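Local structure of CobC (Shigella flexneri 2a, 6NRU) at residues V48-V53 with S70-P75; H42-D47 with R199-E204; N111-A116 with E169-F174; N83-G88 with A116-G121. The protein probably converts adenosylcobalamin 5'-phosphate to adenosylcobalamin and hydrolyses alpha-ribazole 5'-phosphate to alpha-ribazole, acting as a histidine phosphatase in vitamin B12 assembly. All coordinates share one frame; numbering follows the deposited sequence.

Contact 1: residues V48-V53 with S70-P75; sequences VSFDLV and SDRQLP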
# COMPACT_ATOMS: atom_id res chain seq x y z
N VAL A 48 10.44 6.91 16.31
CA VAL A 48 11.16 6.64 15.07
C VAL A 48 11.32 7.97 14.33
O VAL A 48 10.33 8.59 13.93
CB VAL A 48 10.42 5.61 14.20
CG1 VAL A 48 11.15 5.43 12.88
CG2 VAL A 48 10.30 4.29 14.94
N SER A 49 12.56 8.40 14.15
CA SER A 49 12.86 9.70 13.57
C SER A 49 12.83 9.60 12.05
O SER A 49 13.84 9.36 11.39
CB SER A 49 14.21 10.21 14.06
OG SER A 49 15.15 9.15 14.13
N PHE A 50 11.64 9.79 11.48
CA PHE A 50 11.51 9.85 10.04
C PHE A 50 12.07 11.17 9.51
O PHE A 50 12.10 12.19 10.21
CB PHE A 50 10.05 9.72 9.62
CG PHE A 50 9.37 8.48 10.14
CD1 PHE A 50 9.55 7.26 9.50
CD2 PHE A 50 8.55 8.54 11.25
CE1 PHE A 50 8.92 6.13 9.98
CE2 PHE A 50 7.92 7.41 11.73
CZ PHE A 50 8.11 6.20 11.09
N ASP A 51 12.53 11.14 8.26
CA ASP A 51 12.94 12.34 7.56
C ASP A 51 12.22 12.51 6.23
O ASP A 51 12.49 13.47 5.51
CB ASP A 51 14.46 12.33 7.32
CG ASP A 51 14.98 10.97 6.89
OD1 ASP A 51 16.22 10.80 6.85
OD2 ASP A 51 14.15 10.08 6.60
N LEU A 52 11.29 11.61 5.90
CA LEU A 52 10.55 11.70 4.65
C LEU A 52 9.29 10.84 4.77
O LEU A 52 9.33 9.77 5.38
CB LEU A 52 11.40 11.23 3.46
CG LEU A 52 10.79 11.45 2.08
CD1 LEU A 52 10.54 12.94 1.83
CD2 LEU A 52 11.68 10.87 1.00
N VAL A 53 8.20 11.33 4.20
CA VAL A 53 6.95 10.58 4.14
C VAL A 53 6.47 10.57 2.69
O VAL A 53 6.30 11.63 2.08
CB VAL A 53 5.86 11.17 5.05
CG1 VAL A 53 4.56 10.40 4.89
CG2 VAL A 53 6.31 11.15 6.51
N SER A 70 0.43 12.95 13.25
CA SER A 70 -0.02 13.85 14.32
C SER A 70 0.60 15.26 14.26
O SER A 70 0.50 15.94 13.25
CB SER A 70 0.05 13.20 15.71
OG SER A 70 -0.18 14.12 16.74
N ASP A 71 1.25 15.69 15.32
CA ASP A 71 1.84 17.02 15.40
C ASP A 71 3.27 17.08 14.89
O ASP A 71 3.90 18.13 14.95
CB ASP A 71 1.85 17.50 16.85
CG ASP A 71 0.48 17.86 17.37
OD1 ASP A 71 0.07 17.26 18.38
OD2 ASP A 71 -0.16 18.76 16.80
N ARG A 72 3.77 15.98 14.35
CA ARG A 72 5.17 15.87 13.95
C ARG A 72 5.74 16.80 12.89
O ARG A 72 6.95 17.01 12.88
CB ARG A 72 5.52 14.43 13.64
CG ARG A 72 5.54 13.56 14.89
CD ARG A 72 6.00 12.16 14.58
NE ARG A 72 7.37 12.17 14.12
CZ ARG A 72 8.18 11.13 14.13
NH1 ARG A 72 7.74 9.98 14.59
NH2 ARG A 72 9.41 11.24 13.69
N GLN A 73 4.90 17.32 12.00
CA GLN A 73 5.31 18.24 10.93
C GLN A 73 6.39 17.78 9.96
O GLN A 73 7.31 18.52 9.68
CB GLN A 73 5.69 19.61 11.50
CG GLN A 73 4.53 20.54 11.77
CD GLN A 73 4.26 21.43 10.60
OE1 GLN A 73 4.51 21.06 9.46
NE2 GLN A 73 3.76 22.61 10.87
N LEU A 74 6.25 16.58 9.41
CA LEU A 74 7.24 16.05 8.48
C LEU A 74 6.81 16.30 7.04
O LEU A 74 5.61 16.44 6.76
CB LEU A 74 7.44 14.55 8.70
CG LEU A 74 8.29 14.16 9.91
CD1 LEU A 74 8.00 12.74 10.35
CD2 LEU A 74 9.77 14.34 9.60
N PRO A 75 7.76 16.39 6.11
CA PRO A 75 7.40 16.61 4.70
C PRO A 75 6.73 15.38 4.10
O PRO A 75 7.22 14.26 4.26
CB PRO A 75 8.75 16.90 4.03
CG PRO A 75 9.67 17.29 5.16
CD PRO A 75 9.21 16.46 6.32

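Contact 2: residues H42-D47 with R199-E204; sequences HTLLDD and RAIGVE. With SO4 (sulfate ion), chain M.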
# COMPACT_ATOMS: atom_id res chain seq x y z
N HIS A 42 0.56 5.70 15.45
CA HIS A 42 1.24 6.95 15.76
C HIS A 42 2.09 6.81 17.02
O HIS A 42 3.24 7.27 17.06
CB HIS A 42 0.23 8.08 15.94
CG HIS A 42 0.73 9.20 16.80
ND1 HIS A 42 1.65 10.12 16.35
CD2 HIS A 42 0.45 9.53 18.08
CE1 HIS A 42 1.91 10.98 17.32
NE2 HIS A 42 1.19 10.64 18.38
N THR A 43 1.54 6.18 18.06
CA THR A 43 2.32 5.96 19.27
C THR A 43 3.32 4.83 19.11
O THR A 43 4.35 4.82 19.79
CB THR A 43 1.39 5.69 20.45
OG1 THR A 43 0.67 4.48 20.22
CG2 THR A 43 0.39 6.83 20.62
N LEU A 44 3.04 3.87 18.22
CA LEU A 44 3.95 2.75 18.03
C LEU A 44 5.26 3.19 17.39
O LEU A 44 6.30 2.56 17.62
CB LEU A 44 3.30 1.65 17.19
CG LEU A 44 2.31 0.72 17.90
CD1 LEU A 44 1.85 -0.38 16.96
CD2 LEU A 44 2.94 0.14 19.15
N LEU A 45 5.22 4.25 16.58
CA LEU A 45 6.38 4.78 15.88
C LEU A 45 6.64 6.24 16.23
O LEU A 45 7.14 7.01 15.41
CB LEU A 45 6.21 4.62 14.37
CG LEU A 45 5.76 3.23 13.93
CD1 LEU A 45 4.81 3.29 12.73
CD2 LEU A 45 6.97 2.36 13.63
N ASP A 46 6.29 6.63 17.46
CA ASP A 46 6.52 8.01 17.88
C ASP A 46 8.00 8.33 17.96
O ASP A 46 8.43 9.43 17.58
CB ASP A 46 5.83 8.26 19.22
CG ASP A 46 5.49 9.72 19.44
OD1 ASP A 46 5.40 10.47 18.45
OD2 ASP A 46 5.32 10.11 20.61
N ASP A 47 8.80 7.39 18.45
CA ASP A 47 10.23 7.60 18.65
C ASP A 47 11.07 7.20 17.44
O ASP A 47 12.30 7.16 17.54
CB ASP A 47 10.71 6.83 19.88
CG ASP A 47 10.19 7.43 21.17
OD1 ASP A 47 9.38 8.38 21.09
OD2 ASP A 47 10.60 6.96 22.25
N ARG A 199 3.05 -5.08 15.54
CA ARG A 199 2.24 -4.20 16.38
C ARG A 199 3.01 -3.76 17.62
O ARG A 199 2.41 -3.31 18.60
CB ARG A 199 0.93 -4.88 16.79
CG ARG A 199 -0.07 -4.99 15.66
CD ARG A 199 -1.21 -5.92 16.03
NE ARG A 199 -1.82 -6.51 14.84
CZ ARG A 199 -2.85 -5.96 14.19
NH1 ARG A 199 -3.37 -4.82 14.61
NH2 ARG A 199 -3.34 -6.56 13.11
N ALA A 200 4.34 -3.88 17.59
CA ALA A 200 5.18 -3.46 18.70
C ALA A 200 5.68 -2.04 18.47
O ALA A 200 5.53 -1.46 17.39
CB ALA A 200 6.35 -4.42 18.87
N ILE A 201 6.28 -1.47 19.52
CA ILE A 201 6.89 -0.15 19.41
C ILE A 201 8.09 -0.24 18.48
O ILE A 201 8.96 -1.11 18.64
CB ILE A 201 7.28 0.38 20.79
CG1 ILE A 201 6.04 0.63 21.64
CG2 ILE A 201 8.09 1.66 20.66
CD1 ILE A 201 6.34 1.16 23.02
N GLY A 202 8.15 0.65 17.50
CA GLY A 202 9.26 0.65 16.57
C GLY A 202 10.56 1.06 17.25
O GLY A 202 10.58 1.77 18.25
N VAL A 203 11.66 0.57 16.69
CA VAL A 203 13.00 0.94 17.13
C VAL A 203 13.83 1.22 15.88
O VAL A 203 13.94 0.36 15.01
CB VAL A 203 13.66 -0.15 17.99
CG1 VAL A 203 15.13 0.18 18.22
CG2 VAL A 203 12.93 -0.29 19.32
N GLU A 204 14.40 2.42 15.80
CA GLU A 204 15.19 2.79 14.64
C GLU A 204 16.43 1.91 14.53
O GLU A 204 17.03 1.53 15.53
CB GLU A 204 15.59 4.27 14.73
CG GLU A 204 16.32 4.79 13.51
CD GLU A 204 16.74 6.24 13.67
OE1 GLU A 204 16.04 6.98 14.38
OE2 GLU A 204 17.78 6.62 13.09
S SO4 M . -7.07 -3.74 15.26
O1 SO4 M . -5.97 -3.51 14.33
O2 SO4 M . -8.18 -4.36 14.55
O3 SO4 M . -6.63 -4.62 16.33
O4 SO4 M . -7.51 -2.46 15.83

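Contact 3: residues N111-A116 with E169-F174; sequences NDWQHA and ESMWHF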
# COMPACT_ATOMS: atom_id res chain seq x y z
N ASN A 111 -9.78 -15.80 -13.39
CA ASN A 111 -8.99 -16.91 -13.90
C ASN A 111 -7.62 -16.49 -14.42
O ASN A 111 -6.79 -17.37 -14.70
CB ASN A 111 -9.76 -17.63 -15.02
CG ASN A 111 -11.03 -18.30 -14.53
OD1 ASN A 111 -11.25 -18.45 -13.33
ND2 ASN A 111 -11.88 -18.70 -15.47
N ASP A 112 -7.35 -15.19 -14.54
CA ASP A 112 -6.08 -14.70 -15.06
C ASP A 112 -5.88 -13.27 -14.55
O ASP A 112 -5.89 -12.30 -15.31
CB ASP A 112 -6.04 -14.75 -16.59
CG ASP A 112 -4.66 -14.49 -17.15
OD1 ASP A 112 -3.69 -14.41 -16.36
OD2 ASP A 112 -4.54 -14.35 -18.39
N TRP A 113 -5.69 -13.15 -13.24
CA TRP A 113 -5.57 -11.83 -12.61
C TRP A 113 -4.33 -11.07 -13.05
O TRP A 113 -4.28 -9.85 -12.88
CB TRP A 113 -5.55 -11.98 -11.08
CG TRP A 113 -4.31 -12.63 -10.58
CD1 TRP A 113 -4.09 -13.97 -10.42
CD2 TRP A 113 -3.10 -11.97 -10.20
NE1 TRP A 113 -2.82 -14.18 -9.95
CE2 TRP A 113 -2.19 -12.97 -9.81
CE3 TRP A 113 -2.69 -10.64 -10.15
CZ2 TRP A 113 -0.90 -12.68 -9.37
CZ3 TRP A 113 -1.41 -10.35 -9.72
CH2 TRP A 113 -0.53 -11.36 -9.33
N GLN A 114 -3.34 -11.76 -13.61
CA GLN A 114 -2.09 -11.09 -13.95
C GLN A 114 -2.14 -10.35 -15.28
O GLN A 114 -1.32 -9.46 -15.50
CB GLN A 114 -0.95 -12.10 -13.98
CG GLN A 114 0.35 -11.54 -13.47
CD GLN A 114 1.22 -12.61 -12.85
OE1 GLN A 114 0.79 -13.75 -12.69
NE2 GLN A 114 2.44 -12.24 -12.48
N HIS A 115 -3.03 -10.79 -16.16
CA HIS A 115 -3.16 -10.18 -17.47
C HIS A 115 -4.51 -9.61 -17.89
O HIS A 115 -4.58 -8.79 -18.78
CB HIS A 115 -2.68 -11.17 -18.53
CG HIS A 115 -1.30 -11.68 -18.28
ND1 HIS A 115 -1.06 -12.84 -17.58
CD2 HIS A 115 -0.10 -11.19 -18.63
CE1 HIS A 115 0.24 -13.04 -17.52
NE2 HIS A 115 0.84 -12.05 -18.15
N ALA A 116 -5.58 -10.03 -17.24
CA ALA A 116 -6.91 -9.54 -17.56
C ALA A 116 -7.11 -8.14 -16.99
O ALA A 116 -6.69 -7.84 -15.87
CB ALA A 116 -7.97 -10.50 -17.01
N GLU A 169 4.40 -11.93 -9.47
CA GLU A 169 3.37 -12.88 -9.07
C GLU A 169 3.49 -13.25 -7.60
O GLU A 169 2.47 -13.45 -6.91
CB GLU A 169 3.44 -14.13 -9.94
CG GLU A 169 2.67 -15.32 -9.40
CD GLU A 169 2.62 -16.49 -10.37
OE1 GLU A 169 3.62 -16.70 -11.09
OE2 GLU A 169 1.59 -17.19 -10.40
N SER A 170 4.71 -13.35 -7.09
CA SER A 170 4.95 -13.78 -5.72
C SER A 170 4.74 -12.66 -4.70
O SER A 170 5.26 -12.76 -3.58
CB SER A 170 6.37 -14.34 -5.59
OG SER A 170 7.33 -13.38 -5.97
N MSE A 171 4.00 -11.62 -5.05
CA MSE A 171 3.67 -10.56 -4.10
C MSE A 171 2.77 -11.10 -3.00
O MSE A 171 2.68 -10.53 -1.92
CB MSE A 171 2.97 -9.40 -4.80
CG MSE A 171 1.72 -9.82 -5.56
SE MSE A 171 0.83 -8.33 -6.42
CE MSE A 171 -0.20 -7.64 -4.91
N TRP A 172 2.10 -12.21 -3.28
CA TRP A 172 1.11 -12.78 -2.37
C TRP A 172 1.73 -13.63 -1.27
O TRP A 172 0.99 -14.18 -0.45
CB TRP A 172 0.10 -13.61 -3.16
CG TRP A 172 -0.58 -12.80 -4.21
CD1 TRP A 172 -0.38 -12.86 -5.55
CD2 TRP A 172 -1.57 -11.78 -4.00
NE1 TRP A 172 -1.19 -11.95 -6.20
CE2 TRP A 172 -1.93 -11.28 -5.26
CE3 TRP A 172 -2.19 -11.26 -2.86
CZ2 TRP A 172 -2.88 -10.27 -5.42
CZ3 TRP A 172 -3.14 -10.26 -3.02
CH2 TRP A 172 -3.47 -9.78 -4.29
N HIS A 173 3.06 -13.75 -1.23
CA HIS A 173 3.72 -14.37 -0.09
C HIS A 173 3.88 -13.40 1.08
O HIS A 173 4.27 -13.84 2.17
CB HIS A 173 5.10 -14.89 -0.50
CG HIS A 173 5.06 -16.07 -1.42
ND1 HIS A 173 4.46 -17.26 -1.08
CD2 HIS A 173 5.57 -16.25 -2.66
CE1 HIS A 173 4.59 -18.12 -2.08
NE2 HIS A 173 5.26 -17.52 -3.05
N PHE A 174 3.57 -12.11 0.88
CA PHE A 174 3.75 -11.07 1.90
C PHE A 174 2.47 -10.25 1.99
O PHE A 174 2.39 -9.15 1.45
CB PHE A 174 4.95 -10.17 1.57
CG PHE A 174 6.13 -10.91 1.02
CD1 PHE A 174 7.09 -11.43 1.86
CD2 PHE A 174 6.28 -11.07 -0.35
CE1 PHE A 174 8.18 -12.11 1.36
CE2 PHE A 174 7.37 -11.75 -0.86
CZ PHE A 174 8.32 -12.27 -0.01
O HOH W 1 -0.54 -16.31 -9.33

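Contact 4: residues N83-G88 with A116-G121; sequences NEMFFG and AIPTNG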
# COMPACT_ATOMS: atom_id res chain seq x y z
N ASN A 83 -0.50 4.67 -5.57
CA ASN A 83 -1.95 4.53 -5.55
C ASN A 83 -2.37 3.07 -5.67
O ASN A 83 -1.67 2.24 -6.25
CB ASN A 83 -2.58 5.32 -6.70
CG ASN A 83 -2.52 6.80 -6.48
OD1 ASN A 83 -2.19 7.26 -5.38
ND2 ASN A 83 -2.84 7.57 -7.51
N GLU A 84 -3.55 2.78 -5.13
CA GLU A 84 -4.18 1.49 -5.36
C GLU A 84 -4.43 1.29 -6.85
O GLU A 84 -4.52 2.25 -7.62
CB GLU A 84 -5.50 1.41 -4.58
CG GLU A 84 -6.23 0.07 -4.65
CD GLU A 84 -5.37 -1.10 -4.21
OE1 GLU A 84 -4.69 -1.69 -5.07
OE2 GLU A 84 -5.38 -1.42 -3.00
N MSE A 85 -4.50 0.03 -7.26
CA MSE A 85 -4.87 -0.31 -8.62
C MSE A 85 -6.23 0.29 -8.95
O MSE A 85 -7.12 0.31 -8.10
CB MSE A 85 -4.89 -1.82 -8.81
CG MSE A 85 -4.66 -2.28 -10.23
SE MSE A 85 -4.57 -4.23 -10.34
CE MSE A 85 -6.43 -4.58 -10.80
N PHE A 86 -6.39 0.79 -10.17
CA PHE A 86 -7.65 1.37 -10.61
C PHE A 86 -8.52 0.27 -11.22
O PHE A 86 -8.22 -0.25 -12.30
CB PHE A 86 -7.41 2.50 -11.61
CG PHE A 86 -8.67 3.08 -12.18
CD1 PHE A 86 -9.63 3.63 -11.34
CD2 PHE A 86 -8.91 3.06 -13.54
CE1 PHE A 86 -10.79 4.16 -11.86
CE2 PHE A 86 -10.07 3.59 -14.06
CZ PHE A 86 -11.02 4.14 -13.22
N PHE A 87 -9.60 -0.08 -10.53
CA PHE A 87 -10.47 -1.18 -10.94
C PHE A 87 -11.57 -0.75 -11.91
O PHE A 87 -12.38 -1.59 -12.30
CB PHE A 87 -11.08 -1.85 -9.72
CG PHE A 87 -10.23 -2.95 -9.13
CD1 PHE A 87 -10.23 -4.22 -9.70
CD2 PHE A 87 -9.44 -2.72 -8.02
CE1 PHE A 87 -9.46 -5.24 -9.17
CE2 PHE A 87 -8.66 -3.73 -7.48
CZ PHE A 87 -8.67 -4.99 -8.06
N GLY A 88 -11.62 0.52 -12.29
CA GLY A 88 -12.55 0.94 -13.32
C GLY A 88 -14.00 0.81 -12.88
O GLY A 88 -14.41 1.32 -11.84
N ALA A 116 -5.58 -10.03 -17.24
CA ALA A 116 -6.91 -9.54 -17.56
C ALA A 116 -7.11 -8.14 -16.99
O ALA A 116 -6.69 -7.84 -15.87
CB ALA A 116 -7.97 -10.50 -17.01
N ILE A 117 -7.78 -7.29 -17.76
CA ILE A 117 -7.97 -5.89 -17.42
C ILE A 117 -9.33 -5.73 -16.76
O ILE A 117 -10.34 -6.13 -17.35
CB ILE A 117 -7.87 -4.99 -18.67
CG1 ILE A 117 -6.65 -5.38 -19.52
CG2 ILE A 117 -7.80 -3.53 -18.27
CD1 ILE A 117 -5.33 -5.12 -18.84
N PRO A 118 -9.40 -5.19 -15.54
CA PRO A 118 -10.71 -4.85 -14.97
C PRO A 118 -11.46 -3.89 -15.89
O PRO A 118 -10.87 -2.99 -16.49
CB PRO A 118 -10.36 -4.20 -13.63
CG PRO A 118 -9.02 -4.73 -13.29
CD PRO A 118 -8.31 -4.90 -14.60
N THR A 119 -12.77 -4.10 -16.00
CA THR A 119 -13.59 -3.38 -16.97
C THR A 119 -13.41 -1.87 -16.88
O THR A 119 -13.80 -1.25 -15.89
CB THR A 119 -15.07 -3.75 -16.81
OG1 THR A 119 -15.24 -5.15 -17.06
CG2 THR A 119 -15.92 -2.96 -17.78
N ASN A 120 -12.80 -1.29 -17.92
CA ASN A 120 -12.49 0.14 -17.97
C ASN A 120 -11.59 0.57 -16.82
O ASN A 120 -11.70 1.69 -16.31
CB ASN A 120 -13.77 0.99 -18.01
CG ASN A 120 -14.56 0.81 -19.29
OD1 ASN A 120 -13.99 0.52 -20.35
ND2 ASN A 120 -15.87 0.99 -19.22
N GLY A 121 -10.68 -0.31 -16.41
CA GLY A 121 -9.71 0.01 -15.39
C GLY A 121 -8.29 -0.22 -15.87
O GLY A 121 -8.03 -0.19 -17.08

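Contact 1: residues V48-V53 with S70-P75
R72 lays one face of its guanidinium against the CD2 rim of the F50 ring, with NH1 3.7 Å from F50 CD2. From the ring's side, the nitrogen comes in at the edge, near the ring plane, and the two flat groups are 43° apart, so this is edge packing and not a cation-pi stack. Both terminal nitrogens grip the carbonyl of V48 end-on. R72 NH2 reaches V48 O at 2.8 Å on a lone pair in the carbonyl plane; NH1 binds the same V48 O at 3.0 Å from above that plane. The oxygen lies almost in the guanidinium plane, and the bend of the arginine chain at chi3 (64°) turns the group toward it. V48 also puts CG1 over one face of the F50 ring, which meets W7 edge-to-face.

Further along, L74 packs beside the backbone of F50: its CD2 sits 3.2 Å from F50 O, while CD1 packs on F50 CB. V53 CG2 touches L74 CB at 4.2 Å, the two side chains crossing at about a right angle, and both rest on L69 of helix 59-69. The last link is a weak hydrogen bond from V53 N to P75 O, 3.1 Å. V53 also pairs with H77, so its backbone bonds straddle V76, the register of parallel strands. Strand 52-55, helix 59-69 and strand 76-78 thus form a beta-alpha-beta crossover at the edge of the histidine phosphatase sheet.

Contact 2: residues H42-D47 with R199-E204
This is a backbone-led contact in which the loop following edge strand 190-198 runs along the C-terminal end of helix 32-44. Its key bond goes from G202 N to L44 O, 2.7 Å long and nearly straight at 165°, with the donor approaching almost along the C=O axis. L44 is the last residue of the helix, so its carbonyl points off the helix end toward the passing chain. The same oxygen also receives a CA-H...O contact, with I201 CA 3.3 Å from L44 O, and I201 CG2 lies close by.

The L44 side chain is the main apolar piece. Its CG is anti to the carbonyl carbon, and the extended chi2 (-175°) carries the fork onto the loop backbone: CD1 rests 3.4 Å from R199 O, and CD2 sits 3.5 Å from A200 O. CD2 also meets I201 CG1 at 4.0 Å. On the next residue, L45 CD2 lies 4.1 Å from G202 CA, an approach possible because glycine offers no side chain on the face turned to the helix end.

R199 stretches away from the helix end, extended from CG to NE, and its NH1 donates to sulfate O1 at 2.9 Å. The ion, probably from the crystallisation liquor, is also held by R33 and Q37, so it bridges the loop to an earlier part of the same helix. A200 O is bonded to the W181 indole, so the loop after strand 190-198 is tied both to the end of helix 32-44 and to strand 181-187, with L45 packing on W7 and I9 of strand 5-10.

Contact 3: residues N111-A116 with E169-F174
The six-membered part of the W113 indole has the CB of Q114 over the centre of one face and W172 NE1 over the opposite face, 3.1 Å above the plane and shifted toward the rim. E169 CA lies at the edge by CH2, and an ordered water lies in plane at the pyrrole N-H, NE1. W172 presents its own edge to W113, while M171 CG lies over one face of the W172 ring, toward its rim. The pair is a T-shaped (edge-to-face), offset arrangement with planes at 83°, joining the loop after helix 103-111 to the 3-10 turn that follows helix 153-163 at the protein surface. The centroids of the W113 six-membered and W172 five-membered rings are 4.8 Å apart. The two residues reach tip to tip: W172 NE1 is 3.3 Å from both CZ2 and CH2 of W113.

Selenomethionine M171 adds an oblique Met-aromatic contact, its SE 4.4 Å from W113 CH2. Its side chain is about 7 Å from that of E84, probably the proton donor/acceptor, so the contact lies near the active site. Q114 runs extended across E169, placing its NE2 3.3 Å from E169 CB. F124 of helix 124-136 meets W113 edge-to-face and also touches Q114 and M171.

H115 ND1 donates to the syn lone pair of D112 OD1. Across the contact, the water accepts from W113 NE1 at 3.2 Å and donates to E169 OE2 at 2.5 Å.

Contact 4: residues N83-G88 with A116-G121
P118 carries the apolar part of this contact, its ring reaching tip to tip with the selenomethionine M85 and lying obliquely against F87. P118 CG is 3.6 Å from M85 CE and 3.8 Å from F87 CD1, and P118 CB packs against F87 O. The bend of M85 at chi3 (94°) brings that methyl over one face of the F87 ring as well, so CE is wedged between the phenyl and the proline.

Further along, the backbones themselves touch: G88 CA comes within 3.6 Å of G121 CA, and G88 CA within 3.2 Å of N120 O. They can come this close because a side chain on G88 or G121 would point into the other segment; G88 also has positive phi. P118 to G121 form a type II beta turn, closed by G121 N to P118 O at 2.7 Å. F86 lies alongside with CE2 3.4 Å from N120 O, and G88 N sits over the centre of its ring.

In the second shell, T119 OG1 is bonded to D102, F86 N to E122 and F87 N to E91, while Y22 and W109 meet the F87 ring edge-to-face. Upstream, E84 OE1 accepts M85 N at 2.8 Å through its anti lone pair, since chi2 (56°) folds the carboxylate back onto its own loop. That bond would help orient the group and, with a long, weak ion pair from OE2 to R60, may favour its charged form. The contact joins the loop carrying E84, probably the proton donor/acceptor, to the loop before helix 124-136, near the active site of a branch 1 histidine phosphatase.

From the N terminus, 42-47 at the end of helix 32-44 opens contact 2, which closes only at 199-204, so the other three contacts all fall within its span. Contact 1 is the first to close, tying strands 52-55 and 76-78 round helix 59-69 at one sheet edge, and it touches contact 2: R72 NH1 comes close to the carbonyls of L45 and D46. Then 83-88 opens contact 4 and 111-116 opens contact 3; 116-121 closes contact 4 before 169-174 closes contact 3, so these two cross, sharing A116. Contact 2 ties the loop after the other edge strand, 190-198, to helix 32-44; contacts 3 and 4 join loops across the chain's centre from contacts 1 and 2.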